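Local coordinates for protein obscurin (Homo sapiens, PDB 4C4K) that is a giant muscle protein with predicted serine/threonine kinase and RhoGEF activities, of which this is the first immunoglobulin domain, at residues A[43-46]-A[50-53]. Residues are numbered along the deposited sequence; the frame is centred on the assembly and turned at random.
Sequences QPVA and RFRL. With EDO (1,2-ethanediol), chain I; EDO (1,2-ethanediol), chain E.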
ATOM      1  N   GLN A  43       8.127  -7.544  -9.788  1.00 51.48           N
ATOM      2  CA  GLN A  43       9.553  -7.874  -9.739  1.00 50.15           C
ATOM      3  C   GLN A  43      10.247  -6.988  -8.698  1.00 47.14           C
ATOM      4  O   GLN A  43      10.015  -5.776  -8.675  1.00 42.81           O
ATOM      5  CB  GLN A  43      10.215  -7.646 -11.104  1.00 53.66           C
ATOM      6  CG  GLN A  43       9.999  -8.783 -12.098  1.00 81.08           C
ATOM      7  CD  GLN A  43      10.754  -8.520 -13.377  1.00111.73           C
ATOM      8  OE1 GLN A  43      10.187  -8.065 -14.378  1.00110.83           O
ATOM      9  NE2 GLN A  43      12.060  -8.768 -13.364  1.00106.35           N
ATOM     10  N   PRO A  44      11.126  -7.558  -7.855  1.00 44.61           N
ATOM     11  CA  PRO A  44      11.823  -6.720  -6.863  1.00 42.30           C
ATOM     12  C   PRO A  44      12.716  -5.663  -7.491  1.00 40.57           C
ATOM     13  O   PRO A  44      13.286  -5.858  -8.555  1.00 42.13           O
ATOM     14  CB  PRO A  44      12.657  -7.721  -6.053  1.00 46.28           C
ATOM     15  CG  PRO A  44      12.775  -8.935  -6.931  1.00 53.62           C
ATOM     16  CD  PRO A  44      11.525  -8.981  -7.751  1.00 49.06           C
ATOM     17  N   VAL A  45      12.798  -4.531  -6.841  1.00 31.88           N
ATOM     18  CA  VAL A  45      13.675  -3.459  -7.264  1.00 30.20           C
ATOM     19  C   VAL A  45      15.012  -3.744  -6.553  1.00 34.53           C
ATOM     20  O   VAL A  45      15.051  -3.868  -5.329  1.00 34.09           O
ATOM     21  CB  VAL A  45      13.098  -2.064  -6.925  1.00 31.87           C
ATOM     22  CG1 VAL A  45      14.145  -0.970  -7.151  1.00 31.47           C
ATOM     23  CG2 VAL A  45      11.831  -1.790  -7.737  1.00 30.94           C
ATOM     24  N   ALA A  46      16.075  -3.901  -7.331  1.00 32.27           N
ATOM     25  CA  ALA A  46      17.426  -4.192  -6.840  1.00 33.46           C
ATOM     26  C   ALA A  46      18.286  -2.922  -6.894  1.00 34.89           C
ATOM     27  O   ALA A  46      18.146  -2.132  -7.827  1.00 32.04           O
ATOM     28  CB  ALA A  46      18.059  -5.298  -7.701  1.00 36.17           C
ATOM     29  N   ARG A  50      21.234   3.413 -10.731  1.00 28.86           N
ATOM     30  CA  ARG A  50      20.110   4.343 -10.746  1.00 27.50           C
ATOM     31  C   ARG A  50      19.096   4.129  -9.635  1.00 29.79           C
ATOM     32  O   ARG A  50      18.255   4.986  -9.450  1.00 31.03           O
ATOM     33  CB  ARG A  50      19.389   4.288 -12.099  1.00 28.17           C
ATOM     34  CG  ARG A  50      20.226   4.614 -13.329  1.00 33.06           C
ATOM     35  CD  ARG A  50      19.349   5.058 -14.487  1.00 32.82           C
ATOM     36  NE  ARG A  50      18.306   4.082 -14.838  1.00 34.44           N
ATOM     37  CZ  ARG A  50      17.003   4.270 -14.650  1.00 42.62           C
ATOM     38  NH1 ARG A  50      16.559   5.377 -14.070  1.00 29.63           N
ATOM     39  NH2 ARG A  50      16.138   3.342 -15.014  1.00 33.09           N
ATOM     40  N   PHE A  51      19.143   2.995  -8.918  1.00 26.21           N
ATOM     41  CA  PHE A  51      18.182   2.650  -7.858  1.00 24.61           C
ATOM     42  C   PHE A  51      18.921   2.553  -6.555  1.00 29.03           C
ATOM     43  O   PHE A  51      19.808   1.708  -6.407  1.00 26.47           O
ATOM     44  CB  PHE A  51      17.451   1.339  -8.198  1.00 26.47           C
ATOM     45  CG  PHE A  51      16.571   1.500  -9.416  1.00 28.15           C
ATOM     46  CD1 PHE A  51      17.087   1.328 -10.696  1.00 32.93           C
ATOM     47  CD2 PHE A  51      15.231   1.849  -9.285  1.00 28.59           C
ATOM     48  CE1 PHE A  51      16.282   1.538 -11.826  1.00 35.02           C
ATOM     49  CE2 PHE A  51      14.420   2.029 -10.407  1.00 32.89           C
ATOM     50  CZ  PHE A  51      14.953   1.884 -11.674  1.00 32.98           C
ATOM     51  N   ARG A  52      18.598   3.461  -5.621  1.00 26.66           N
ATOM     52  CA  ARG A  52      19.292   3.513  -4.334  0.50 27.36           C
ATOM     53  C   ARG A  52      18.351   3.240  -3.190  1.00 30.66           C
ATOM     54  O   ARG A  52      17.365   3.936  -3.040  1.00 29.94           O
ATOM     55  CB  ARG A  52      19.988   4.873  -4.144  0.50 26.28           C
ATOM     56  CG  ARG A  52      20.762   5.328  -5.368  0.50 29.09           C
ATOM     57  CD  ARG A  52      21.939   4.415  -5.652  0.50 25.95           C
ATOM     58  NE  ARG A  52      22.792   4.949  -6.708  0.50 31.64           N
ATOM     59  CZ  ARG A  52      23.580   6.010  -6.571  0.50 41.73           C
ATOM     60  NH1 ARG A  52      23.617   6.678  -5.425  0.50 31.92           N
ATOM     61  NH2 ARG A  52      24.326   6.418  -7.582  0.50 29.69           N
ATOM     62  N   LEU A  53      18.676   2.244  -2.386  1.00 28.13           N
ATOM     63  CA  LEU A  53      17.875   1.842  -1.240  1.00 28.95           C
ATOM     64  C   LEU A  53      18.583   2.208   0.043  1.00 35.65           C
ATOM     65  O   LEU A  53      19.801   2.033   0.154  1.00 36.36           O
ATOM     66  CB  LEU A  53      17.603   0.335  -1.291  1.00 29.94           C
ATOM     67  CG  LEU A  53      16.772  -0.143  -2.466  1.00 35.15           C
ATOM     68  CD1 LEU A  53      17.075  -1.603  -2.774  1.00 39.18           C
ATOM     69  CD2 LEU A  53      15.313  -0.013  -2.168  1.00 34.58           C
TER
HETATM   70  C1  EDO I1107      19.534   0.770 -13.664  1.00 60.65           C
HETATM   71  O1  EDO I1107      19.989   0.774 -15.012  1.00 63.96           O
HETATM   72  C2  EDO I1107      20.762   0.696 -12.713  1.00 55.44           C
HETATM   73  O2  EDO I1107      20.339   0.708 -11.352  1.00 49.64           O
HETATM   74  C1  EDO E1103      14.459  -2.467 -12.395  1.00 65.09           C
HETATM   75  O1  EDO E1103      13.246  -1.978 -11.811  1.00 67.54           O
HETATM   76  C2  EDO E1103      15.665  -2.280 -11.426  1.00 58.93           C
HETATM   77  O2  EDO E1103      15.524  -3.141 -10.304  1.00 53.84           O
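Val45 and Phe51 make the apolar part of this contact: the CG1 methyl of Val45 lies 3.7 Å from CD2 of the Phe51 ring, coming in obliquely, and the two side chains cross at about a right angle. The valine torsion accounts for the approach, since CG1 stands opposite the backbone N (chi1 170°) and extends toward the phenylalanine. Leu53 adds a looser touch, its CD1 4.0 Å from Val45 O, while CB of Phe51 sits 3.6 Å from Ala46 O. No hydrogen bond joins the segments directly. In this immunoglobulin I-set sandwich they lie on or run off edge strands 43-44 and 51-56 of the two sheets; three residues of loop join them, so the chain passes here from one sheet edge to the other. Val45 and Leu53 both also touch Trp38 and Leu62.

Two ethanediols, probably from the crystallisation liquor, supply polar contacts: Ala46 N donates to O2 of the chain E molecule (3.1 Å, 166°), and Arg50 N to O2 of the chain I molecule (2.9 Å, 163°). The former places C2 over one face of the Phe51 ring; the latter has C1 at its edge, in plane. CE1 of Phe51 lies 3.7 Å above the Arg50 guanidinium plane, offset toward its rim, and a salt bridge to Asp71 anchors that guanidinium. An alanine in place of Phe51 would probably leave Val45 CG1 without its aromatic partner and the guanidinium without the ring carbon resting over its face.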